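Local coordinates for short-chain-enoyl-CoA hydratase (Clostridium acetobutylicum, PDB 5Z7R), which catalyses the reversible hydration of crotonyl-CoA and other short-chain enoyl-CoA thioesters in butanoate metabolism, at residues V17-N20 / L25-L28; S69-M74 / R80-L85; K88-L93 / A116-I121. All coordinates share one frame; numbering follows the deposited sequence.

Contact 1: V17-N20 / L25-L28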
ATOM      1  N   VAL A  17      17.399  29.935   1.761  1.00 30.74           N
ATOM      2  CA  VAL A  17      16.231  30.472   1.134  1.00 29.12           C
ATOM      3  C   VAL A  17      15.492  31.074   2.271  1.00 30.33           C
ATOM      4  O   VAL A  17      15.301  30.427   3.295  1.00 35.15           O
ATOM      5  CB  VAL A  17      15.416  29.363   0.458  1.00 26.47           C
ATOM      6  CG1 VAL A  17      14.127  29.891  -0.144  1.00 25.36           C
ATOM      7  CG2 VAL A  17      16.237  28.687  -0.626  1.00 26.63           C
ATOM      8  N   THR A  18      15.094  32.321   2.115  1.00 31.35           N
ATOM      9  CA  THR A  18      14.468  33.046   3.206  1.00 33.37           C
ATOM     10  C   THR A  18      13.211  33.633   2.683  1.00 33.45           C
ATOM     11  O   THR A  18      13.242  34.403   1.722  1.00 39.05           O
ATOM     12  CB  THR A  18      15.340  34.222   3.736  1.00 31.40           C
ATOM     13  OG1 THR A  18      16.632  33.751   4.160  1.00 34.22           O
ATOM     14  CG2 THR A  18      14.673  34.875   4.862  1.00 29.91           C
ATOM     15  N   ILE A  19      12.100  33.294   3.300  1.00 33.99           N
ATOM     16  CA  ILE A  19      10.865  33.959   2.945  1.00 39.69           C
ATOM     17  C   ILE A  19      10.847  35.278   3.684  1.00 42.35           C
ATOM     18  O   ILE A  19      11.055  35.316   4.897  1.00 37.74           O
ATOM     19  CB  ILE A  19       9.633  33.135   3.288  1.00 40.86           C
ATOM     20  CG1 ILE A  19       9.547  31.959   2.316  1.00 43.26           C
ATOM     21  CG2 ILE A  19       8.387  34.007   3.190  1.00 41.90           C
ATOM     22  CD1 ILE A  19       8.944  30.723   2.920  1.00 43.77           C
ATOM     23  N   ASN A  20      10.571  36.344   2.930  1.00 46.54           N
ATOM     24  CA  ASN A  20      10.777  37.708   3.385  1.00 45.84           C
ATOM     25  C   ASN A  20       9.572  38.596   3.094  1.00 43.60           C
ATOM     26  O   ASN A  20       9.590  39.351   2.138  1.00 48.86           O
ATOM     27  CB  ASN A  20      12.046  38.232   2.707  1.00 47.05           C
ATOM     28  CG  ASN A  20      12.401  39.658   3.102  1.00 51.46           C
ATOM     29  OD1 ASN A  20      11.920  40.207   4.107  1.00 52.95           O
ATOM     30  ND2 ASN A  20      13.253  40.269   2.297  1.00 49.55           N
ATOM     31  N   LEU A  25       4.417  38.874   8.223  1.00 43.33           N
ATOM     32  CA  LEU A  25       4.827  37.790   9.084  1.00 45.46           C
ATOM     33  C   LEU A  25       5.270  36.607   8.228  1.00 44.41           C
ATOM     34  O   LEU A  25       5.045  35.454   8.588  1.00 40.03           O
ATOM     35  CB  LEU A  25       3.685  37.373  10.038  1.00 45.82           C
ATOM     36  CG  LEU A  25       3.267  38.462  11.016  1.00 49.66           C
ATOM     37  CD1 LEU A  25       1.876  38.199  11.585  1.00 52.16           C
ATOM     38  CD2 LEU A  25       4.307  38.626  12.133  1.00 49.11           C
ATOM     39  N   ASN A  26       5.903  36.920   7.099  1.00 43.79           N
ATOM     40  CA  ASN A  26       6.294  35.939   6.097  1.00 42.50           C
ATOM     41  C   ASN A  26       5.199  34.985   5.579  1.00 44.68           C
ATOM     42  O   ASN A  26       5.516  33.865   5.109  1.00 37.58           O
ATOM     43  CB  ASN A  26       7.460  35.147   6.631  1.00 45.09           C
ATOM     44  CG  ASN A  26       8.632  36.024   6.928  1.00 44.31           C
ATOM     45  OD1 ASN A  26       9.105  36.729   6.043  1.00 47.68           O
ATOM     46  ND2 ASN A  26       9.116  35.989   8.163  1.00 41.13           N
ATOM     47  N   ALA A  27       3.938  35.439   5.612  1.00 44.77           N
ATOM     48  CA  ALA A  27       2.807  34.605   5.156  1.00 48.08           C
ATOM     49  C   ALA A  27       2.898  34.226   3.682  1.00 47.28           C
ATOM     50  O   ALA A  27       3.543  34.916   2.862  1.00 43.88           O
ATOM     51  CB  ALA A  27       1.467  35.256   5.435  1.00 47.79           C
ATOM     52  N   LEU A  28       2.264  33.097   3.375  1.00 47.16           N
ATOM     53  CA  LEU A  28       2.250  32.551   2.024  1.00 49.71           C
ATOM     54  C   LEU A  28       1.031  33.021   1.261  1.00 48.85           C
ATOM     55  O   LEU A  28      -0.093  32.937   1.752  1.00 51.63           O
ATOM     56  CB  LEU A  28       2.215  31.036   2.065  1.00 50.03           C
ATOM     57  CG  LEU A  28       3.337  30.388   2.848  1.00 48.03           C
ATOM     58  CD1 LEU A  28       3.025  28.917   3.050  1.00 48.67           C
ATOM     59  CD2 LEU A  28       4.660  30.592   2.124  1.00 51.14           C
TER
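Ile19 lays its CG2 methyl over the start of the Asn26 side chain, with CG2 3.7 Å from Asn26 CB and 3.5 Å from Asn26 O. In this crotonase fold, Ile19 ends the strand 14-19, a member of the six-stranded sheet, and the chain then doubles back so that the loop 25-28, leading into helix 30-45, faces the strand end. Leu25 and Asn26 both have left-handed helical backbone angles, which turn the chain sharply there. The side chains of Ile19 and Asn26 cross obliquely. The other branch of Ile19, CG1 with CD1, lies beside the backbone N (chi1 -72°) and runs to Leu28, where CD1 comes within 4.4 Å of Leu28 CD2. Met36 and Val63 pack on Ile19 from the same chain, so this apolar patch is buried.

The Asn26 amide is held from outside the two segments: OD1 accepts a hydrogen bond from Arg21 N, and ND2 donates one to Ala57 O. No hydrogen bond joins the two segments directly. Arg21 also reaches back with its guanidinium NH1 to Ala27 O, tying the loop to the second residue after the strand. Gripped at both ends, the amide points its oxygen at the strand end, where Asn26 OD1 sits 3.3 Å from Asn20 CA.

Contact 2: S69-M74 / R80-L85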
ATOM      1  N   SER A  69      -7.296  36.498   2.336  1.00 46.99           N
ATOM      2  CA  SER A  69      -8.000  37.321   1.348  1.00 46.31           C
ATOM      3  C   SER A  69      -8.084  36.616   0.025  1.00 44.78           C
ATOM      4  O   SER A  69      -9.091  36.754  -0.674  1.00 40.66           O
ATOM      5  CB  SER A  69      -7.291  38.649   1.108  1.00 44.77           C
ATOM      6  OG  SER A  69      -7.210  39.356   2.302  1.00 48.85           O
ATOM      7  N   GLU A  70      -7.032  35.879  -0.333  1.00 41.34           N
ATOM      8  CA  GLU A  70      -7.050  35.204  -1.607  1.00 46.28           C
ATOM      9  C   GLU A  70      -8.067  34.086  -1.550  1.00 48.13           C
ATOM     10  O   GLU A  70      -8.614  33.708  -2.576  1.00 51.65           O
ATOM     11  CB  GLU A  70      -5.683  34.672  -1.985  1.00 51.04           C
ATOM     12  CG  GLU A  70      -4.637  35.754  -2.160  1.00 57.27           C
ATOM     13  CD  GLU A  70      -3.297  35.197  -2.616  1.00 62.77           C
ATOM     14  OE1 GLU A  70      -3.035  33.991  -2.355  1.00 62.71           O
ATOM     15  OE2 GLU A  70      -2.510  35.968  -3.232  1.00 64.13           O
ATOM     16  N   MET A  71      -8.359  33.603  -0.341  1.00 50.93           N
ATOM     17  CA  MET A  71      -9.155  32.375  -0.133  1.00 50.13           C
ATOM     18  C   MET A  71     -10.646  32.565   0.126  1.00 47.69           C
ATOM     19  O   MET A  71     -11.449  31.702  -0.264  1.00 46.60           O
ATOM     20  CB  MET A  71      -8.561  31.567   1.038  1.00 49.84           C
ATOM     21  CG  MET A  71      -7.377  30.718   0.622  1.00 51.55           C
ATOM     22  SD  MET A  71      -6.668  29.740   1.961  1.00 50.62           S
ATOM     23  CE  MET A  71      -5.595  30.978   2.654  1.00 53.49           C
ATOM     24  N   LYS A  72     -11.011  33.668   0.778  1.00 43.95           N
ATOM     25  CA  LYS A  72     -12.357  33.863   1.314  1.00 47.75           C
ATOM     26  C   LYS A  72     -13.528  33.596   0.368  1.00 50.76           C
ATOM     27  O   LYS A  72     -14.629  33.208   0.825  1.00 55.23           O
ATOM     28  CB  LYS A  72     -12.502  35.288   1.841  1.00 53.89           C
ATOM     29  CG  LYS A  72     -13.911  35.639   2.306  1.00 57.93           C
ATOM     30  CD  LYS A  72     -13.919  36.971   3.033  1.00 62.74           C
ATOM     31  CE  LYS A  72     -15.251  37.675   2.860  1.00 66.31           C
ATOM     32  NZ  LYS A  72     -15.355  38.318   1.522  1.00 67.02           N
ATOM     33  N   GLU A  73     -13.327  33.861  -0.923  1.00 47.13           N
ATOM     34  CA  GLU A  73     -14.422  33.799  -1.889  1.00 45.69           C
ATOM     35  C   GLU A  73     -14.271  32.632  -2.828  1.00 43.20           C
ATOM     36  O   GLU A  73     -15.086  32.466  -3.739  1.00 42.93           O
ATOM     37  CB  GLU A  73     -14.519  35.101  -2.695  1.00 48.19           C
ATOM     38  CG  GLU A  73     -14.964  36.312  -1.878  1.00 51.51           C
ATOM     39  CD  GLU A  73     -16.334  36.163  -1.234  1.00 52.02           C
ATOM     40  OE1 GLU A  73     -17.264  35.646  -1.881  1.00 51.30           O
ATOM     41  OE2 GLU A  73     -16.489  36.591  -0.077  1.00 58.08           O
ATOM     42  N   MET A  74     -13.249  31.816  -2.617  1.00 38.01           N
ATOM     43  CA  MET A  74     -13.088  30.623  -3.435  1.00 39.53           C
ATOM     44  C   MET A  74     -14.256  29.674  -3.276  1.00 38.58           C
ATOM     45  O   MET A  74     -14.917  29.619  -2.230  1.00 38.09           O
ATOM     46  CB  MET A  74     -11.831  29.890  -3.059  1.00 41.92           C
ATOM     47  CG  MET A  74     -10.546  30.564  -3.488  1.00 42.09           C
ATOM     48  SD  MET A  74      -9.152  29.532  -2.994  1.00 43.56           S
ATOM     49  CE  MET A  74      -7.995  29.922  -4.299  1.00 43.70           C
ATOM     50  N   ARG A  80     -10.207  23.390  -4.137  1.00 32.48           N
ATOM     51  CA  ARG A  80      -9.484  22.212  -4.573  1.00 32.37           C
ATOM     52  C   ARG A  80      -8.225  22.591  -5.339  1.00 32.42           C
ATOM     53  O   ARG A  80      -7.169  22.104  -4.989  1.00 32.31           O
ATOM     54  CB  ARG A  80     -10.421  21.316  -5.384  1.00 30.97           C
ATOM     55  CG  ARG A  80      -9.761  20.246  -6.235  1.00 30.80           C
ATOM     56  CD  ARG A  80     -10.826  19.415  -6.965  1.00 29.59           C
ATOM     57  NE  ARG A  80     -10.226  18.195  -7.437  1.00 29.14           N
ATOM     58  CZ  ARG A  80      -9.441  18.098  -8.502  1.00 31.17           C
ATOM     59  NH1 ARG A  80      -9.147  19.157  -9.252  1.00 33.06           N
ATOM     60  NH2 ARG A  80      -8.929  16.914  -8.819  1.00 32.18           N
ATOM     61  N   LYS A  81      -8.324  23.487  -6.329  1.00 35.27           N
ATOM     62  CA  LYS A  81      -7.176  23.811  -7.189  1.00 36.31           C
ATOM     63  C   LYS A  81      -6.080  24.456  -6.368  1.00 35.02           C
ATOM     64  O   LYS A  81      -4.919  24.121  -6.531  1.00 35.33           O
ATOM     65  CB  LYS A  81      -7.538  24.730  -8.372  1.00 38.64           C
ATOM     66  CG  LYS A  81      -6.560  24.588  -9.557  1.00 44.30           C
ATOM     67  CD  LYS A  81      -6.505  25.820 -10.490  1.00 49.86           C
ATOM     68  CE  LYS A  81      -7.541  25.826 -11.631  1.00 52.38           C
ATOM     69  NZ  LYS A  81      -6.977  25.616 -13.009  1.00 51.96           N
ATOM     70  N   PHE A  82      -6.451  25.391  -5.499  1.00 35.42           N
ATOM     71  CA  PHE A  82      -5.504  26.007  -4.574  1.00 36.46           C
ATOM     72  C   PHE A  82      -4.721  24.915  -3.805  1.00 33.09           C
ATOM     73  O   PHE A  82      -3.473  24.842  -3.891  1.00 30.65           O
ATOM     74  CB  PHE A  82      -6.272  26.890  -3.609  1.00 40.31           C
ATOM     75  CG  PHE A  82      -5.416  27.847  -2.837  1.00 43.33           C
ATOM     76  CD1 PHE A  82      -4.567  28.727  -3.493  1.00 46.69           C
ATOM     77  CD2 PHE A  82      -5.492  27.903  -1.451  1.00 45.00           C
ATOM     78  CE1 PHE A  82      -3.788  29.634  -2.778  1.00 47.60           C
ATOM     79  CE2 PHE A  82      -4.709  28.799  -0.735  1.00 48.17           C
ATOM     80  CZ  PHE A  82      -3.862  29.674  -1.401  1.00 45.20           C
ATOM     81  N   GLY A  83      -5.464  24.040  -3.122  1.00 28.29           N
ATOM     82  CA  GLY A  83      -4.873  22.918  -2.382  1.00 25.52           C
ATOM     83  C   GLY A  83      -3.857  22.152  -3.176  1.00 25.46           C
ATOM     84  O   GLY A  83      -2.744  21.910  -2.706  1.00 26.07           O
ATOM     85  N   ILE A  84      -4.214  21.777  -4.399  1.00 25.80           N
ATOM     86  CA  ILE A  84      -3.318  21.003  -5.259  1.00 27.27           C
ATOM     87  C   ILE A  84      -2.051  21.796  -5.584  1.00 28.32           C
ATOM     88  O   ILE A  84      -0.952  21.249  -5.639  1.00 28.42           O
ATOM     89  CB  ILE A  84      -4.045  20.545  -6.579  1.00 27.80           C
ATOM     90  CG1 ILE A  84      -5.041  19.426  -6.264  1.00 28.08           C
ATOM     91  CG2 ILE A  84      -3.068  20.061  -7.649  1.00 26.55           C
ATOM     92  CD1 ILE A  84      -5.976  19.050  -7.399  1.00 28.90           C
ATOM     93  N   LEU A  85      -2.194  23.090  -5.831  1.00 34.63           N
ATOM     94  CA  LEU A  85      -1.035  23.881  -6.279  1.00 35.06           C
ATOM     95  C   LEU A  85      -0.038  24.097  -5.144  1.00 31.20           C
ATOM     96  O   LEU A  85       1.155  23.929  -5.337  1.00 28.14           O
ATOM     97  CB  LEU A  85      -1.486  25.203  -6.894  1.00 38.02           C
ATOM     98  CG  LEU A  85      -2.300  25.028  -8.195  1.00 42.33           C
ATOM     99  CD1 LEU A  85      -2.578  26.381  -8.857  1.00 40.82           C
ATOM    100  CD2 LEU A  85      -1.643  24.043  -9.176  1.00 40.34           C
TER
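Phe82 projects from helix 76-95 toward 69-74, and two methionines meet its ring at about right angles to the phenylalanine side chain. With CG anti to the backbone N (chi1 -165°), the ring is carried out from the helix toward Met71 and Met74. Met71 takes the CD2-CE2 flank. Its SD lies 3.5 Å from Phe82 CE2, and its CG is 3.6 Å from the same CE2. Met71 SD is 4.7 Å from the centroid of the Phe82 ring and 66° off the normal, an oblique Met-aromatic contact. Met74 takes the near end, where its CE methyl packs 3.6 Å from Phe82 CB and 3.7 Å from Phe82 CD1. Met74 SD is also 4.7 Å from the centroid of the Phe82 ring but only 33° off the normal, again oblique. Both sulfurs lie on the same side of the ring plane, one off the CE2 corner, the other above the CB-CG stem.

No hydrogen bond crosses the contact, which is apolar and sulfur-rich. The type I turn from Met71 to Met74 brings the two methionines to the same phenylalanine, and Phe143 adds a further aromatic neighbour to the ring. Phe237 of a second subunit packs on Met74, while Arg80, on the same helix as Phe82, forms salt bridges with Glu231 of that subunit and Glu97 of a third, so the contact borders neighbouring subunits.

Phe82 thus links helix 76-95 to the short, weakly bonded helix 68-71 and the turn after it. Glu70 OE1 comes only to 4.4 Å from Phe82 CE1; its bond is to Ser30 OG, which turns the carboxylate toward the start of helix 30-45.

Contact 3: K88-L93 / A116-I121; sequences KVFRRL and AMSCDI
Phe90 meets Ser118 from its first side-chain atom onward: CB lies 3.5 Å from Ser118 OG, CG 3.8 Å, and CD2, on one flank of the ring, 3.7 Å from the same oxygen. The approach to the ring is oblique. Beyond CD2 the ring leaves 116-121: CZ, its tip, turns toward Leu28, and the side chain also packs on Leu33 and Ile115, with Phe143 edge-to-face. The hydroxyl that touches the phenylalanine has its hydrogen bond with Glu114 O, one turn back in helix 111-117, and chi1 of -51° keeps OG beside its own backbone N, close to that helix end. Ser118 CB in turn rests 3.6 Å from Phe90 O.

One turn further along helix 76-95, Leu93 extends the packing: its CD2 is 3.9 Å from Cys119 SG. No hydrogen bond links the segments.

All four touching residues are buried, near the centre of the chain. Helix 76-95 is thereby packed against the end of helix 111-117, just before strand 121-125. In the crotonase fold that short helix carries a catalytic glutamate, here probably Glu114, whose side chain lies about 4 Å from that of Phe90.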
ATOM      1  N   LYS A  88       1.574  20.827  -4.515  1.00 26.14           N
ATOM      2  CA  LYS A  88       2.509  20.541  -5.575  1.00 29.83           C
ATOM      3  C   LYS A  88       3.852  21.253  -5.305  1.00 29.52           C
ATOM      4  O   LYS A  88       4.912  20.693  -5.543  1.00 27.59           O
ATOM      5  CB  LYS A  88       1.932  20.939  -6.932  1.00 32.76           C
ATOM      6  CG  LYS A  88       2.801  20.478  -8.085  1.00 39.89           C
ATOM      7  CD  LYS A  88       2.020  20.313  -9.396  1.00 47.66           C
ATOM      8  CE  LYS A  88       1.510  21.636  -9.946  1.00 54.23           C
ATOM      9  NZ  LYS A  88       2.558  22.706  -9.937  1.00 58.36           N
ATOM     10  N   VAL A  89       3.794  22.484  -4.809  1.00 28.37           N
ATOM     11  CA  VAL A  89       5.012  23.211  -4.491  1.00 30.49           C
ATOM     12  C   VAL A  89       5.740  22.538  -3.313  1.00 26.81           C
ATOM     13  O   VAL A  89       6.909  22.240  -3.377  1.00 26.06           O
ATOM     14  CB  VAL A  89       4.736  24.690  -4.131  1.00 30.58           C
ATOM     15  CG1 VAL A  89       6.016  25.323  -3.639  1.00 32.16           C
ATOM     16  CG2 VAL A  89       4.199  25.459  -5.332  1.00 32.94           C
ATOM     17  N   PHE A  90       5.017  22.303  -2.239  1.00 27.63           N
ATOM     18  CA  PHE A  90       5.595  21.622  -1.057  1.00 26.93           C
ATOM     19  C   PHE A  90       6.122  20.203  -1.302  1.00 26.15           C
ATOM     20  O   PHE A  90       7.138  19.814  -0.748  1.00 28.07           O
ATOM     21  CB  PHE A  90       4.540  21.605   0.018  1.00 26.30           C
ATOM     22  CG  PHE A  90       4.281  22.947   0.606  1.00 26.42           C
ATOM     23  CD1 PHE A  90       4.786  24.106  -0.002  1.00 27.47           C
ATOM     24  CD2 PHE A  90       3.561  23.066   1.780  1.00 26.80           C
ATOM     25  CE1 PHE A  90       4.535  25.343   0.535  1.00 26.73           C
ATOM     26  CE2 PHE A  90       3.314  24.310   2.327  1.00 29.06           C
ATOM     27  CZ  PHE A  90       3.791  25.450   1.699  1.00 28.16           C
ATOM     28  N   ARG A  91       5.440  19.441  -2.153  1.00 27.69           N
ATOM     29  CA  ARG A  91       5.883  18.098  -2.510  1.00 27.69           C
ATOM     30  C   ARG A  91       7.173  18.143  -3.286  1.00 29.34           C
ATOM     31  O   ARG A  91       8.006  17.229  -3.162  1.00 31.40           O
ATOM     32  CB  ARG A  91       4.821  17.386  -3.349  1.00 28.43           C
ATOM     33  CG  ARG A  91       5.207  15.996  -3.777  1.00 26.93           C
ATOM     34  CD  ARG A  91       5.434  15.129  -2.538  1.00 27.00           C
ATOM     35  NE  ARG A  91       5.408  13.720  -2.893  1.00 25.56           N
ATOM     36  CZ  ARG A  91       6.166  12.768  -2.347  1.00 25.47           C
ATOM     37  NH1 ARG A  91       6.049  11.515  -2.794  1.00 25.45           N
ATOM     38  NH2 ARG A  91       7.010  13.033  -1.363  1.00 23.42           N
ATOM     39  N   ARG A  92       7.356  19.199  -4.083  1.00 30.38           N
ATOM     40  CA  ARG A  92       8.577  19.333  -4.882  1.00 30.54           C
ATOM     41  C   ARG A  92       9.774  19.590  -3.971  1.00 28.37           C
ATOM     42  O   ARG A  92      10.881  19.072  -4.211  1.00 29.34           O
ATOM     43  CB  ARG A  92       8.443  20.481  -5.878  1.00 33.29           C
ATOM     44  CG  ARG A  92       9.588  20.565  -6.897  1.00 34.80           C
ATOM     45  CD  ARG A  92       9.287  21.688  -7.870  1.00 35.50           C
ATOM     46  NE  ARG A  92      10.290  21.882  -8.921  1.00 38.06           N
ATOM     47  CZ  ARG A  92      10.154  22.795  -9.880  1.00 35.07           C
ATOM     48  NH1 ARG A  92       9.081  23.577  -9.892  1.00 32.42           N
ATOM     49  NH2 ARG A  92      11.091  22.947 -10.796  1.00 36.41           N
ATOM     50  N   LEU A  93       9.529  20.385  -2.936  1.00 25.06           N
ATOM     51  CA  LEU A  93      10.507  20.640  -1.902  1.00 26.75           C
ATOM     52  C   LEU A  93      10.878  19.346  -1.143  1.00 27.57           C
ATOM     53  O   LEU A  93      12.079  19.057  -0.908  1.00 29.66           O
ATOM     54  CB  LEU A  93       9.965  21.682  -0.928  1.00 27.04           C
ATOM     55  CG  LEU A  93      10.964  22.215   0.095  1.00 27.13           C
ATOM     56  CD1 LEU A  93      12.003  23.113  -0.570  1.00 27.51           C
ATOM     57  CD2 LEU A  93      10.264  23.014   1.171  1.00 27.36           C
ATOM     58  N   ALA A 116       7.296  23.726   6.670  1.00 23.50           N
ATOM     59  CA  ALA A 116       8.387  23.229   7.505  1.00 23.25           C
ATOM     60  C   ALA A 116       8.357  21.683   7.509  1.00 24.47           C
ATOM     61  O   ALA A 116       9.410  21.030   7.405  1.00 23.55           O
ATOM     62  CB  ALA A 116       8.278  23.797   8.914  1.00 22.01           C
ATOM     63  N   MET A 117       7.150  21.109   7.573  1.00 26.14           N
ATOM     64  CA  MET A 117       6.985  19.624   7.561  1.00 24.12           C
ATOM     65  C   MET A 117       7.374  19.023   6.239  1.00 24.97           C
ATOM     66  O   MET A 117       7.604  17.815   6.150  1.00 25.52           O
ATOM     67  CB  MET A 117       5.559  19.249   7.852  1.00 23.76           C
ATOM     68  CG  MET A 117       5.170  19.641   9.248  1.00 24.23           C
ATOM     69  SD  MET A 117       3.689  18.912   9.904  1.00 25.90           S
ATOM     70  CE  MET A 117       2.342  19.815   9.157  1.00 25.12           C
ATOM     71  N   SER A 118       7.491  19.872   5.218  1.00 24.72           N
ATOM     72  CA  SER A 118       7.863  19.434   3.892  1.00 24.86           C
ATOM     73  C   SER A 118       9.342  19.458   3.665  1.00 25.56           C
ATOM     74  O   SER A 118       9.787  19.048   2.611  1.00 29.08           O
ATOM     75  CB  SER A 118       7.169  20.299   2.818  1.00 27.04           C
ATOM     76  OG  SER A 118       5.760  20.400   3.046  1.00 25.80           O
ATOM     77  N   CYS A 119      10.126  19.927   4.628  1.00 26.87           N
ATOM     78  CA  CYS A 119      11.594  19.762   4.570  1.00 27.08           C
ATOM     79  C   CYS A 119      12.077  18.457   5.223  1.00 26.50           C
ATOM     80  O   CYS A 119      11.362  17.811   5.990  1.00 28.67           O
ATOM     81  CB  CYS A 119      12.283  20.928   5.276  1.00 29.16           C
ATOM     82  SG  CYS A 119      11.710  22.562   4.771  1.00 30.50           S
ATOM     83  N   ASP A 120      13.295  18.077   4.905  1.00 24.74           N
ATOM     84  CA  ASP A 120      13.914  16.913   5.491  1.00 26.45           C
ATOM     85  C   ASP A 120      14.062  16.944   7.047  1.00 26.18           C
ATOM     86  O   ASP A 120      13.660  16.001   7.725  1.00 22.80           O
ATOM     87  CB  ASP A 120      15.272  16.716   4.832  1.00 27.68           C
ATOM     88  CG  ASP A 120      15.150  16.379   3.368  1.00 29.73           C
ATOM     89  OD1 ASP A 120      14.616  15.297   3.082  1.00 30.36           O
ATOM     90  OD2 ASP A 120      15.581  17.177   2.507  1.00 29.48           O
ATOM     91  N   ILE A 121      14.626  18.046   7.574  1.00 26.36           N
ATOM     92  CA  ILE A 121      14.997  18.224   8.967  1.00 25.70           C
ATOM     93  C   ILE A 121      14.425  19.537   9.488  1.00 27.92           C
ATOM     94  O   ILE A 121      14.561  20.581   8.850  1.00 32.47           O
ATOM     95  CB  ILE A 121      16.527  18.249   9.074  1.00 26.21           C
ATOM     96  CG1 ILE A 121      17.089  16.867   8.765  1.00 26.34           C
ATOM     97  CG2 ILE A 121      16.992  18.658  10.461  1.00 26.89           C
ATOM     98  CD1 ILE A 121      18.500  16.887   8.229  1.00 27.86           C
TER

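How the contacts relate
Contacts 2 and 3 occupy successive parts of helix 76-95, their centres 19 Å apart, and Phe143 meets a ring in each, Phe82 and Phe90. Contact 1 joins contact 3 directly: Leu28 CD1 packs 3.8 Å from Phe90 CZ, though the two centres are 15 Å apart. Contacts 1 and 2 do not touch, their nearest atoms being about 5 Å apart. Contact 3 adjoins the probable active site, and contacts 1 and 2 each come within about 7 Å of it: the side chain of Leu28 is that far from the side chain of Glu114, and that of Met71 from Glu134, the two glutamates assigned to catalysis by similarity.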